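Local coordinates for protein iron-regulated transcriptional activator AFT2 (Saccharomyces cerevisiae, PDB 4LMG) that activates genes of the iron regulon when iron is scarce, binding iron-responsive promoter elements in DNA through a WRKY-GCM1 fold domain, at residues I7-V12 and V90-N95; Q32-V37 and F48-V53; A72-I77 and I96-L101. One frame throughout, in Å; residues are numbered along the deposited sequence.

Contact 1: residues I7-V12 and V90-N95; sequences IHLDPV and VVVMNN. With nucleotides of chain H.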
loop_
_atom_site.group_PDB
_atom_site.type_symbol
_atom_site.label_atom_id
_atom_site.label_comp_id
_atom_site.label_asym_id
_atom_site.label_seq_id
_atom_site.Cartn_x
_atom_site.Cartn_y
_atom_site.Cartn_z
ATOM N N ILE A 7 26.813 -4.642 -6.906
ATOM C CA ILE A 7 27.716 -3.506 -6.754
ATOM C C ILE A 7 27.453 -2.724 -5.472
ATOM O O ILE A 7 26.376 -2.159 -5.289
ATOM C CB ILE A 7 27.602 -2.544 -7.949
ATOM C CG1 ILE A 7 27.795 -3.304 -9.263
ATOM C CG2 ILE A 7 28.610 -1.413 -7.817
ATOM C CD1 ILE A 7 27.569 -2.460 -10.493
ATOM N N HIS A 8 28.443 -2.693 -4.586
ATOM C CA HIS A 8 28.334 -1.927 -3.349
ATOM C C HIS A 8 28.665 -0.462 -3.592
ATOM O O HIS A 8 29.645 -0.144 -4.262
ATOM C CB HIS A 8 29.254 -2.502 -2.271
ATOM C CG HIS A 8 28.805 -3.826 -1.738
ATOM N ND1 HIS A 8 28.920 -4.996 -2.459
ATOM C CD2 HIS A 8 28.237 -4.167 -0.557
ATOM C CE1 HIS A 8 28.445 -6.000 -1.743
ATOM N NE2 HIS A 8 28.023 -5.523 -0.585
ATOM N N LEU A 9 27.841 0.427 -3.046
ATOM C CA LEU A 9 28.044 1.861 -3.203
ATOM C C LEU A 9 28.878 2.438 -2.064
ATOM O O LEU A 9 28.672 2.099 -0.901
ATOM C CB LEU A 9 26.699 2.587 -3.289
ATOM C CG LEU A 9 26.126 2.824 -4.687
ATOM C CD1 LEU A 9 26.208 1.567 -5.537
ATOM C CD2 LEU A 9 24.693 3.331 -4.599
ATOM N N ASP A 10 29.821 3.309 -2.414
ATOM C CA ASP A 10 30.674 3.971 -1.433
ATOM C C ASP A 10 31.081 5.358 -1.917
ATOM O O ASP A 10 31.331 5.557 -3.106
ATOM C CB ASP A 10 31.924 3.134 -1.150
ATOM C CG ASP A 10 31.643 1.956 -0.240
ATOM O OD1 ASP A 10 30.839 2.111 0.703
ATOM O OD2 ASP A 10 32.227 0.877 -0.469
ATOM N N PRO A 11 31.143 6.327 -0.992
ATOM C CA PRO A 11 30.803 6.114 0.417
ATOM C C PRO A 11 29.310 6.298 0.657
ATOM O O PRO A 11 28.627 6.918 -0.160
ATOM C CB PRO A 11 31.578 7.225 1.119
ATOM C CG PRO A 11 31.578 8.338 0.127
ATOM C CD PRO A 11 31.645 7.691 -1.235
ATOM N N VAL A 12 28.812 5.762 1.765
ATOM C CA VAL A 12 27.405 5.905 2.114
ATOM C C VAL A 12 27.250 6.795 3.342
ATOM O O VAL A 12 27.828 6.517 4.391
ATOM C CB VAL A 12 26.753 4.538 2.391
ATOM C CG1 VAL A 12 25.287 4.711 2.752
ATOM C CG2 VAL A 12 26.904 3.628 1.183
ATOM N N VAL A 90 24.558 0.001 0.916
ATOM C CA VAL A 90 23.724 0.106 -0.269
ATOM C C VAL A 90 24.322 -0.689 -1.418
ATOM O O VAL A 90 25.485 -0.502 -1.781
ATOM C CB VAL A 90 23.536 1.571 -0.696
ATOM C CG1 VAL A 90 22.578 1.661 -1.872
ATOM C CG2 VAL A 90 23.030 2.401 0.474
ATOM N N VAL A 91 23.521 -1.584 -1.985
ATOM C CA VAL A 91 23.982 -2.427 -3.076
ATOM C C VAL A 91 23.062 -2.326 -4.286
ATOM O O VAL A 91 21.837 -2.303 -4.148
ATOM C CB VAL A 91 24.072 -3.901 -2.643
ATOM C CG1 VAL A 91 24.674 -4.743 -3.757
ATOM C CG2 VAL A 91 24.896 -4.030 -1.369
ATOM N N VAL A 92 23.662 -2.259 -5.469
ATOM C CA VAL A 92 22.910 -2.276 -6.715
ATOM C C VAL A 92 22.923 -3.683 -7.304
ATOM O O VAL A 92 23.977 -4.310 -7.412
ATOM C CB VAL A 92 23.502 -1.299 -7.748
ATOM C CG1 VAL A 92 22.769 -1.426 -9.071
ATOM C CG2 VAL A 92 23.441 0.130 -7.230
ATOM N N MET A 93 21.747 -4.172 -7.682
ATOM C CA MET A 93 21.606 -5.504 -8.257
ATOM C C MET A 93 21.033 -5.412 -9.668
ATOM O O MET A 93 20.399 -4.418 -10.022
ATOM C CB MET A 93 20.689 -6.356 -7.381
ATOM C CG MET A 93 21.034 -6.313 -5.901
ATOM S SD MET A 93 19.792 -7.109 -4.867
ATOM C CE MET A 93 20.517 -6.887 -3.244
ATOM N N ASN A 94 21.252 -6.454 -10.465
ATOM C CA ASN A 94 20.763 -6.490 -11.842
ATOM C C ASN A 94 20.848 -5.129 -12.515
ATOM O O ASN A 94 19.829 -4.502 -12.803
ATOM C CB ASN A 94 19.326 -7.009 -11.894
ATOM C CG ASN A 94 19.231 -8.492 -11.599
ATOM O OD1 ASN A 94 18.611 -8.905 -10.617
ATOM N ND2 ASN A 94 19.845 -9.304 -12.451
ATOM N N ASN A 95 22.071 -4.677 -12.767
ATOM C CA ASN A 95 22.295 -3.353 -13.330
ATOM C C ASN A 95 21.723 -3.191 -14.738
ATOM O O ASN A 95 21.886 -2.144 -15.366
ATOM C CB ASN A 95 23.787 -3.021 -13.318
ATOM C CG ASN A 95 24.057 -1.567 -13.618
ATOM O OD1 ASN A 95 24.655 -1.231 -14.640
ATOM N ND2 ASN A 95 23.601 -0.690 -12.734
ATOM O "O5'" DA H 1 17.427 -9.112 -2.106
ATOM C "C5'" DA H 1 16.849 -8.665 -3.330
ATOM C "C4'" DA H 1 15.519 -7.971 -3.085
ATOM O "O4'" DA H 1 15.034 -7.406 -4.327
ATOM C "C3'" DA H 1 14.389 -8.874 -2.617
ATOM O "O3'" DA H 1 13.393 -8.103 -1.955
ATOM C "C2'" DA H 1 13.869 -9.436 -3.936
ATOM C "C1'" DA H 1 14.059 -8.261 -4.893
ATOM N N9 DA H 1 14.527 -8.660 -6.218
ATOM C C8 DA H 1 15.813 -8.941 -6.589
ATOM N N7 DA H 1 15.940 -9.274 -7.851
ATOM C C5 DA H 1 14.648 -9.205 -8.343
ATOM C C6 DA H 1 14.107 -9.442 -9.622
ATOM N N6 DA H 1 14.843 -9.812 -10.676
ATOM N N1 DA H 1 12.775 -9.283 -9.775
ATOM C C2 DA H 1 12.042 -8.912 -8.718
ATOM N N3 DA H 1 12.436 -8.660 -7.470
ATOM C C4 DA H 1 13.762 -8.827 -7.349
HETATM O O HOH W 1 27.404 0.057 0.893
#
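The short edge strand 7-8 closes one side of the antiparallel sheet of this WRKY-GCM1 fold by pairing with the end of strand 87-93. Ile7 and Val92 form a hydrogen-bonded pair: Ile7 N gives to Val92 O at 2.9 Å, and Val92 N returns to Ile7 O at 2.7 Å. One step on, His8 and Val91 make a non-hydrogen-bonded pair, and beyond them Leu9 N reaches Val90 O at 2.8 Å, almost straight at 171°. The next exchange passes through water, which donates to Leu9 O at 3.0 Å and accepts from Val90 N at 2.8 Å.

On the face carrying His8 and Val91, the two side chains run alongside each other. Val91 CG2, anti to its own carbonyl carbon, lies over one face of the imidazole, 3.7 Å from the ring centroid of His8, a CH-pi contact displaced toward the CD2 side. Leu9 works on the other face. Its chi1 of -93° is off a staggered position, and its two methyls spread over different valines: Leu9 CD1 meets Val92 CG2 at 3.5 Å, while Leu9 CD2 meets Val90 CG1 at 3.8 Å. Val12 returns to Val90 after the cis peptide before Pro11, bringing CG1 near Val90 CG2.

Strand 76-82 flanks the other edge of strand 87-93, so Val90 is covered by Ile77 and Ala79 as well. The chemistry is thus backbone pairing plus branched apolar contacts, with one water taking over where direct pairing stops, so the N-terminal residues hold to the sheet without any charged link between the two segments.

Contact 2: residues Q32-V37 and F48-V53; sequences QGIDIV and FKCRSV. With ZN (zinc ion), chain I; nucleotides of chain G.
Near the open end of the hairpin of strands 36-42 and 45-50, Val37 and Lys49 form a hydrogen-bonded pair. Val37 N donates to Lys49 O at 2.7 Å, and Lys49 N to Val37 O at 2.9 Å. Pairing continues through the non-hydrogen-bonded pair Ile36-Cys50 to Arg51 N, which gives to Asp35 O at 2.8 Å.

Beyond the backbone the grip is ionic. Arg51 reaches side-on: NE meets Asp35 OD2 at 2.8 Å, nearly straight (176°) and in the guanidinium plane but from above the carboxylate, while NH2 makes a longer, more bent bond (139°) to the syn lone pair of Asp35 OD1 at 3.2 Å. The bend at chi3 (-49°) lays one face of the guanidinium under Val37 CG1, and NH2 also bridges to Asp111.

Against this closely paired part, Ser52 makes no contact with 32-37 and faces the DNA, its N donating to OP1 of DG9 of chain G at 2.8 Å and its OG to OP1 of DT8 of chain G at 2.7 Å. Cys50 points the other way, SG on zinc at 2.3 Å.

Asp35 and Asp111 together would more than offset the guanidinium charge and would probably keep Arg51 protonated. Arg51 is thus held to Asp35 by backbone and side chain, while the next residue bonds two phosphates.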
loop_
_atom_site.group_PDB
_atom_site.type_symbol
_atom_site.label_atom_id
_atom_site.label_comp_id
_atom_site.label_asym_id
_atom_site.label_seq_id
_atom_site.Cartn_x
_atom_site.Cartn_y
_atom_site.Cartn_z
ATOM N N GLN A 32 20.947 9.882 -14.295
ATOM C CA GLN A 32 21.210 8.730 -15.154
ATOM C C GLN A 32 19.957 8.272 -15.902
ATOM O O GLN A 32 19.950 7.213 -16.530
ATOM C CB GLN A 32 21.764 7.572 -14.324
ATOM C CG GLN A 32 22.998 7.922 -13.511
ATOM C CD GLN A 32 24.239 8.074 -14.366
ATOM O OE1 GLN A 32 24.601 7.172 -15.121
ATOM N NE2 GLN A 32 24.899 9.222 -14.254
ATOM N N GLY A 33 18.896 9.068 -15.829
ATOM C CA GLY A 33 17.642 8.710 -16.469
ATOM C C GLY A 33 16.966 7.554 -15.755
ATOM O O GLY A 33 16.202 6.793 -16.352
ATOM N N ILE A 34 17.255 7.423 -14.466
ATOM C CA ILE A 34 16.689 6.350 -13.660
ATOM C C ILE A 34 15.775 6.920 -12.587
ATOM O O ILE A 34 16.200 7.731 -11.762
ATOM C CB ILE A 34 17.788 5.494 -13.007
ATOM C CG1 ILE A 34 18.633 4.817 -14.087
ATOM C CG2 ILE A 34 17.173 4.453 -12.079
ATOM C CD1 ILE A 34 19.831 4.063 -13.553
ATOM N N ASP A 35 14.516 6.487 -12.614
ATOM C CA ASP A 35 13.486 6.991 -11.715
ATOM C C ASP A 35 13.184 5.945 -10.642
ATOM O O ASP A 35 12.449 4.991 -10.887
ATOM C CB ASP A 35 12.218 7.305 -12.516
ATOM C CG ASP A 35 11.165 8.033 -11.699
ATOM O OD1 ASP A 35 11.311 8.124 -10.461
ATOM O OD2 ASP A 35 10.180 8.512 -12.300
ATOM N N ILE A 36 13.753 6.125 -9.456
ATOM C CA ILE A 36 13.633 5.120 -8.404
ATOM C C ILE A 36 12.343 5.242 -7.596
ATOM O O ILE A 36 11.928 6.338 -7.223
ATOM C CB ILE A 36 14.819 5.178 -7.421
ATOM C CG1 ILE A 36 14.855 6.535 -6.717
ATOM C CG2 ILE A 36 16.135 4.898 -8.140
ATOM C CD1 ILE A 36 15.735 6.564 -5.497
ATOM N N VAL A 37 11.715 4.103 -7.332
ATOM C CA VAL A 37 10.597 4.048 -6.396
ATOM C C VAL A 37 10.879 3.001 -5.321
ATOM O O VAL A 37 11.753 2.150 -5.489
ATOM C CB VAL A 37 9.264 3.722 -7.100
ATOM C CG1 VAL A 37 8.859 4.859 -8.025
ATOM C CG2 VAL A 37 9.367 2.412 -7.867
ATOM N N PHE A 48 14.578 -0.588 -3.570
ATOM C CA PHE A 48 14.177 0.354 -4.600
ATOM C C PHE A 48 14.154 -0.319 -5.964
ATOM O O PHE A 48 14.853 -1.306 -6.191
ATOM C CB PHE A 48 15.146 1.538 -4.642
ATOM C CG PHE A 48 15.267 2.274 -3.339
ATOM C CD1 PHE A 48 16.151 1.845 -2.364
ATOM C CD2 PHE A 48 14.507 3.405 -3.096
ATOM C CE1 PHE A 48 16.270 2.527 -1.170
ATOM C CE2 PHE A 48 14.620 4.089 -1.905
ATOM C CZ PHE A 48 15.504 3.650 -0.940
ATOM N N LYS A 49 13.344 0.222 -6.867
ATOM C CA LYS A 49 13.337 -0.228 -8.254
ATOM C C LYS A 49 12.906 0.908 -9.173
ATOM O O LYS A 49 12.566 1.997 -8.710
ATOM C CB LYS A 49 12.416 -1.434 -8.429
ATOM C CG LYS A 49 10.957 -1.156 -8.109
ATOM C CD LYS A 49 10.126 -2.411 -8.282
ATOM C CE LYS A 49 8.676 -2.177 -7.901
ATOM N NZ LYS A 49 7.920 -3.460 -7.880
ATOM N N CYS A 50 12.925 0.656 -10.477
ATOM C CA CYS A 50 12.488 1.660 -11.440
ATOM C C CYS A 50 10.981 1.826 -11.381
ATOM O O CYS A 50 10.244 0.842 -11.326
ATOM C CB CYS A 50 12.908 1.279 -12.861
ATOM S SG CYS A 50 14.666 1.488 -13.211
ATOM N N ARG A 51 10.523 3.072 -11.387
ATOM C CA ARG A 51 9.096 3.333 -11.481
ATOM C C ARG A 51 8.525 2.542 -12.647
ATOM O O ARG A 51 9.149 2.440 -13.706
ATOM C CB ARG A 51 8.812 4.819 -11.682
ATOM C CG ARG A 51 7.327 5.142 -11.730
ATOM C CD ARG A 51 7.089 6.609 -12.007
ATOM N NE ARG A 51 7.902 7.447 -11.136
ATOM C CZ ARG A 51 7.614 7.708 -9.867
ATOM N NH1 ARG A 51 6.525 7.194 -9.309
ATOM N NH2 ARG A 51 8.419 8.483 -9.154
ATOM N N SER A 52 7.342 1.976 -12.445
ATOM C CA SER A 52 6.684 1.200 -13.480
ATOM C C SER A 52 6.012 2.141 -14.476
ATOM O O SER A 52 5.136 2.928 -14.110
ATOM C CB SER A 52 5.655 0.255 -12.852
ATOM O OG SER A 52 5.150 -0.666 -13.802
ATOM N N VAL A 53 6.436 2.068 -15.734
ATOM C CA VAL A 53 5.851 2.892 -16.788
ATOM C C VAL A 53 5.290 2.031 -17.916
ATOM O O VAL A 53 4.077 1.953 -18.109
ATOM C CB VAL A 53 6.878 3.882 -17.368
ATOM C CG1 VAL A 53 6.278 4.639 -18.544
ATOM C CG2 VAL A 53 7.354 4.846 -16.291
HETATM ZN ZN ZN I . 14.927 0.057 -14.969
ATOM P P DG G 9 5.385 1.635 -8.830
ATOM O OP1 DG G 9 5.804 2.277 -10.093
ATOM O OP2 DG G 9 5.936 0.305 -8.480
ATOM O "O5'" DG G 9 5.673 2.640 -7.624
ATOM C "C5'" DG G 9 5.030 3.909 -7.657
ATOM C "C4'" DG G 9 4.718 4.407 -6.259
ATOM O "O4'" DG G 9 3.531 3.746 -5.742
ATOM C "C3'" DG G 9 5.801 4.156 -5.220
ATOM O "O3'" DG G 9 5.734 5.214 -4.276
ATOM C "C2'" DG G 9 5.379 2.814 -4.621
ATOM C "C1'" DG G 9 3.856 2.948 -4.618
ATOM N N9 DG G 9 3.102 1.701 -4.763
ATOM C C8 DG G 9 3.318 0.694 -5.672
ATOM N N7 DG G 9 2.469 -0.292 -5.572
ATOM C C5 DG G 9 1.623 0.090 -4.539
ATOM C C6 DG G 9 0.505 -0.574 -3.979
ATOM O O6 DG G 9 0.021 -1.671 -4.297
ATOM N N1 DG G 9 -0.070 0.160 -2.945
ATOM C C2 DG G 9 0.383 1.385 -2.512
ATOM N N2 DG G 9 -0.296 1.947 -1.501
ATOM N N3 DG G 9 1.429 2.019 -3.027
ATOM C C4 DG G 9 1.999 1.314 -4.033
ATOM P P DT G 8 1.744 -0.806 -13.614
ATOM O OP1 DT G 8 2.595 -0.100 -14.597
ATOM O OP2 DT G 8 1.794 -2.281 -13.518
ATOM O "O5'" DT G 8 2.036 -0.229 -12.153
ATOM C "C5'" DT G 8 1.913 1.163 -11.918
ATOM C "C4'" DT G 8 2.053 1.454 -10.438
ATOM O "O4'" DT G 8 0.811 1.161 -9.746
ATOM C "C3'" DT G 8 3.129 0.647 -9.721
ATOM O "O3'" DT G 8 3.783 1.525 -8.835
ATOM C "C2'" DT G 8 2.317 -0.389 -8.946
ATOM C "C1'" DT G 8 1.134 0.482 -8.551
ATOM N N1 DT G 8 -0.087 -0.230 -8.065
ATOM C C2 DT G 8 -0.843 0.382 -7.095
ATOM O O2 DT G 8 -0.554 1.464 -6.618
ATOM N N3 DT G 8 -1.954 -0.319 -6.700
ATOM C C4 DT G 8 -2.373 -1.546 -7.172
ATOM O O4 DT G 8 -3.384 -2.098 -6.751
ATOM C C5 DT G 8 -1.537 -2.131 -8.188
ATOM C C7 DT G 8 -1.900 -3.464 -8.770
ATOM C C6 DT G 8 -0.448 -1.456 -8.585
ATOM P P DC G 10 6.992 5.544 -3.337
ATOM O OP1 DC G 10 6.875 6.949 -2.897
ATOM O OP2 DC G 10 8.216 5.100 -4.040
ATOM O "O5'" DC G 10 6.774 4.583 -2.072
ATOM C "C5'" DC G 10 5.769 4.888 -1.117
ATOM C "C4'" DC G 10 5.511 3.717 -0.179
ATOM O "O4'" DC G 10 4.675 2.724 -0.833
ATOM C "C3'" DC G 10 6.758 2.965 0.313
ATOM O "O3'" DC G 10 6.731 2.839 1.722
ATOM C "C2'" DC G 10 6.593 1.579 -0.306
ATOM C "C1'" DC G 10 5.074 1.484 -0.288
ATOM N N1 DC G 10 4.509 0.351 -1.073
ATOM C C2 DC G 10 3.324 -0.245 -0.633
ATOM O O2 DC G 10 2.774 0.188 0.388
ATOM N N3 DC G 10 2.811 -1.280 -1.339
ATOM C C4 DC G 10 3.425 -1.723 -2.434
ATOM N N4 DC G 10 2.863 -2.750 -3.086
ATOM C C5 DC G 10 4.639 -1.131 -2.900
ATOM C C6 DC G 10 5.140 -0.107 -2.194
#

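Contact 3: residues A72-I77 and I96-L101; sequences ACPFRI and IHSHEL. With ZN (zinc ion), chain I; nucleotides of chain H.
Cys73 SG is held twice: by zinc at 2.3 Å and, weakly, by the backbone N-H of Phe75 at 3.6 Å. With chi1 at -177° the sulfur stands anti to its own backbone N and so reaches across to the metal. From the other segment His97 ND1 joins zinc at 2.1 Å and His99 NE2 at 2.0 Å, each ring using a different nitrogen; Cys50 supplies the fourth ligand. The weak N-H contact would, if anything, draw some negative charge from the thiolate.

Phe75 backs the ligand His97. The two run alongside each other as an offset stack, centroids 4.5 Å apart and planes 23° from parallel, with His97 CE1 over the Phe75 ring near CG. Leu101 CD2 lies over a face of His97, and His97 CB over a face of His99. His99 has its own tether, ND1 giving to Glu100 O at 3.2 Å from above the carbonyl plane, which leaves NE2 for the metal. Ser98 OG makes a weak bond to Ala72 O. Pro74 CG comes close to Ile96 O, at 3.2 Å.

Arg76 NH1 takes two carbonyls of its own segment. It bonds Cys73 O on a lone pair at 2.8 Å and meets Phe75 O from above the carbonyl plane. The guanidinium carries C2 of DA1 of chain H over one face, so the same arginine that bonds the Cys73 carbonyl also packs against the terminal base of chain H.

The site lies at the end of the sheet where strand 76-82 begins, at Arg76 between strands 45-50 and 87-93. Phe75 packs on Cys50 and Val92, and Ile77 reaches Leu25 and Phe29 of helix 21-29, while 96-101 forms the loop leading to helix 103-106.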
loop_
_atom_site.group_PDB
_atom_site.type_symbol
_atom_site.label_atom_id
_atom_site.label_comp_id
_atom_site.label_asym_id
_atom_site.label_seq_id
_atom_site.Cartn_x
_atom_site.Cartn_y
_atom_site.Cartn_z
ATOM N N ALA A 72 8.693 -5.658 -17.330
ATOM C CA ALA A 72 9.168 -5.412 -15.972
ATOM C C ALA A 72 10.690 -5.317 -15.925
ATOM O O ALA A 72 11.392 -6.154 -16.492
ATOM C CB ALA A 72 8.674 -6.499 -15.035
ATOM N N CYS A 73 11.192 -4.291 -15.244
ATOM C CA CYS A 73 12.628 -4.067 -15.146
ATOM C C CYS A 73 13.216 -4.730 -13.906
ATOM O O CYS A 73 12.698 -4.558 -12.804
ATOM C CB CYS A 73 12.933 -2.571 -15.133
ATOM S SG CYS A 73 14.689 -2.195 -15.089
ATOM N N PRO A 74 14.312 -5.482 -14.085
ATOM C CA PRO A 74 14.960 -6.266 -13.027
ATOM C C PRO A 74 15.845 -5.429 -12.104
ATOM O O PRO A 74 16.180 -5.883 -11.010
ATOM C CB PRO A 74 15.823 -7.251 -13.818
ATOM C CG PRO A 74 16.193 -6.492 -15.048
ATOM C CD PRO A 74 14.991 -5.643 -15.385
ATOM N N PHE A 75 16.222 -4.232 -12.546
ATOM C CA PHE A 75 17.066 -3.339 -11.754
ATOM C C PHE A 75 16.573 -3.230 -10.313
ATOM O O PHE A 75 15.381 -3.030 -10.069
ATOM C CB PHE A 75 17.112 -1.952 -12.398
ATOM C CG PHE A 75 17.976 -0.963 -11.665
ATOM C CD1 PHE A 75 17.419 -0.055 -10.780
ATOM C CD2 PHE A 75 19.347 -0.928 -11.876
ATOM C CE1 PHE A 75 18.214 0.865 -10.112
ATOM C CE2 PHE A 75 20.144 -0.014 -11.213
ATOM C CZ PHE A 75 19.577 0.884 -10.329
ATOM N N ARG A 76 17.493 -3.366 -9.361
ATOM C CA ARG A 76 17.144 -3.289 -7.947
ATOM C C ARG A 76 18.231 -2.616 -7.119
ATOM O O ARG A 76 19.420 -2.857 -7.319
ATOM C CB ARG A 76 16.869 -4.684 -7.376
ATOM C CG ARG A 76 15.563 -5.314 -7.825
ATOM C CD ARG A 76 14.372 -4.441 -7.467
ATOM N NE ARG A 76 13.103 -5.110 -7.739
ATOM C CZ ARG A 76 12.576 -5.250 -8.952
ATOM N NH1 ARG A 76 13.211 -4.772 -10.015
ATOM N NH2 ARG A 76 11.414 -5.871 -9.104
ATOM N N ILE A 77 17.814 -1.769 -6.187
ATOM C CA ILE A 77 18.729 -1.213 -5.201
ATOM C C ILE A 77 18.263 -1.628 -3.812
ATOM O O ILE A 77 17.085 -1.492 -3.476
ATOM C CB ILE A 77 18.799 0.318 -5.278
ATOM C CG1 ILE A 77 19.247 0.764 -6.671
ATOM C CG2 ILE A 77 19.747 0.860 -4.222
ATOM C CD1 ILE A 77 19.411 2.258 -6.801
ATOM N N ILE A 96 21.049 -4.229 -15.223
ATOM C CA ILE A 96 20.462 -4.214 -16.557
ATOM C C ILE A 96 19.025 -3.713 -16.519
ATOM O O ILE A 96 18.260 -4.069 -15.625
ATOM C CB ILE A 96 20.469 -5.618 -17.182
ATOM C CG1 ILE A 96 21.866 -6.236 -17.091
ATOM C CG2 ILE A 96 19.988 -5.562 -18.625
ATOM C CD1 ILE A 96 21.934 -7.665 -17.583
ATOM N N HIS A 97 18.663 -2.887 -17.494
ATOM C CA HIS A 97 17.302 -2.371 -17.589
ATOM C C HIS A 97 16.576 -2.936 -18.804
ATOM O O HIS A 97 17.201 -3.294 -19.802
ATOM C CB HIS A 97 17.306 -0.843 -17.649
ATOM C CG HIS A 97 17.794 -0.191 -16.394
ATOM N ND1 HIS A 97 16.945 0.206 -15.384
ATOM C CD2 HIS A 97 19.043 0.139 -15.988
ATOM C CE1 HIS A 97 17.651 0.751 -14.409
ATOM N NE2 HIS A 97 18.926 0.723 -14.752
ATOM N N SER A 98 15.253 -3.010 -18.712
ATOM C CA SER A 98 14.432 -3.521 -19.801
ATOM C C SER A 98 13.790 -2.368 -20.558
ATOM O O SER A 98 12.797 -2.550 -21.263
ATOM C CB SER A 98 13.336 -4.432 -19.249
ATOM O OG SER A 98 12.423 -3.694 -18.455
ATOM N N HIS A 99 14.364 -1.180 -20.405
ATOM C CA HIS A 99 13.764 0.028 -20.951
ATOM C C HIS A 99 14.813 1.107 -21.152
ATOM O O HIS A 99 15.905 1.039 -20.588
ATOM C CB HIS A 99 12.683 0.541 -20.002
ATOM C CG HIS A 99 13.187 0.835 -18.624
ATOM N ND1 HIS A 99 13.605 2.090 -18.234
ATOM C CD2 HIS A 99 13.360 0.030 -17.549
ATOM C CE1 HIS A 99 14.004 2.048 -16.976
ATOM N NE2 HIS A 99 13.868 0.809 -16.537
ATOM N N GLU A 100 14.473 2.110 -21.953
ATOM C CA GLU A 100 15.380 3.217 -22.209
ATOM C C GLU A 100 15.413 4.165 -21.018
ATOM O O GLU A 100 14.414 4.336 -20.318
ATOM C CB GLU A 100 14.967 3.967 -23.476
ATOM C CG GLU A 100 14.930 3.094 -24.719
ATOM C CD GLU A 100 14.482 3.852 -25.956
ATOM O OE1 GLU A 100 14.383 5.096 -25.889
ATOM O OE2 GLU A 100 14.227 3.202 -26.992
ATOM N N LEU A 101 16.570 4.773 -20.791
ATOM C CA LEU A 101 16.734 5.714 -19.692
ATOM C C LEU A 101 16.685 7.141 -20.223
ATOM O O LEU A 101 17.644 7.626 -20.826
ATOM C CB LEU A 101 18.058 5.461 -18.968
ATOM C CG LEU A 101 18.314 4.019 -18.524
ATOM C CD1 LEU A 101 19.585 3.935 -17.692
ATOM C CD2 LEU A 101 17.128 3.472 -17.744
HETATM ZN ZN ZN I . 14.927 0.057 -14.969
ATOM O "O5'" DA H 1 17.427 -9.112 -2.106
ATOM C "C5'" DA H 1 16.849 -8.665 -3.330
ATOM C "C4'" DA H 1 15.519 -7.971 -3.085
ATOM O "O4'" DA H 1 15.034 -7.406 -4.327
ATOM C "C3'" DA H 1 14.389 -8.874 -2.617
ATOM O "O3'" DA H 1 13.393 -8.103 -1.955
ATOM C "C2'" DA H 1 13.869 -9.436 -3.936
ATOM C "C1'" DA H 1 14.059 -8.261 -4.893
ATOM N N9 DA H 1 14.527 -8.660 -6.218
ATOM C C8 DA H 1 15.813 -8.941 -6.589
ATOM N N7 DA H 1 15.940 -9.274 -7.851
ATOM C C5 DA H 1 14.648 -9.205 -8.343
ATOM C C6 DA H 1 14.107 -9.442 -9.622
ATOM N N6 DA H 1 14.843 -9.812 -10.676
ATOM N N1 DA H 1 12.775 -9.283 -9.775
ATOM C C2 DA H 1 12.042 -8.912 -8.718
ATOM N N3 DA H 1 12.436 -8.660 -7.470
ATOM C C4 DA H 1 13.762 -8.827 -7.349
#

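Overall arrangement
All three contacts reach one antiparallel sheet. Contacts 2 and 3 are neighbours, with centres 8 Å apart, and share the zinc: Cys50 of the first completes the set begun by Cys73, His97 and His99, and Cys50 SG lies 3.3 Å from His97 CE1. Their strands are joined by a probable hydrogen bond from Phe48 N to Ile77 O. Contact 1, centred 15 Å from each of the others, meets contact 3 through a probable bond between Met93 N and Arg76 O and through Val92 against Phe75. Its Val92 side chain is still about 10 Å from the metal. Contacts 1 and 3 share DA1 of chain H, while contact 2 meets chain G.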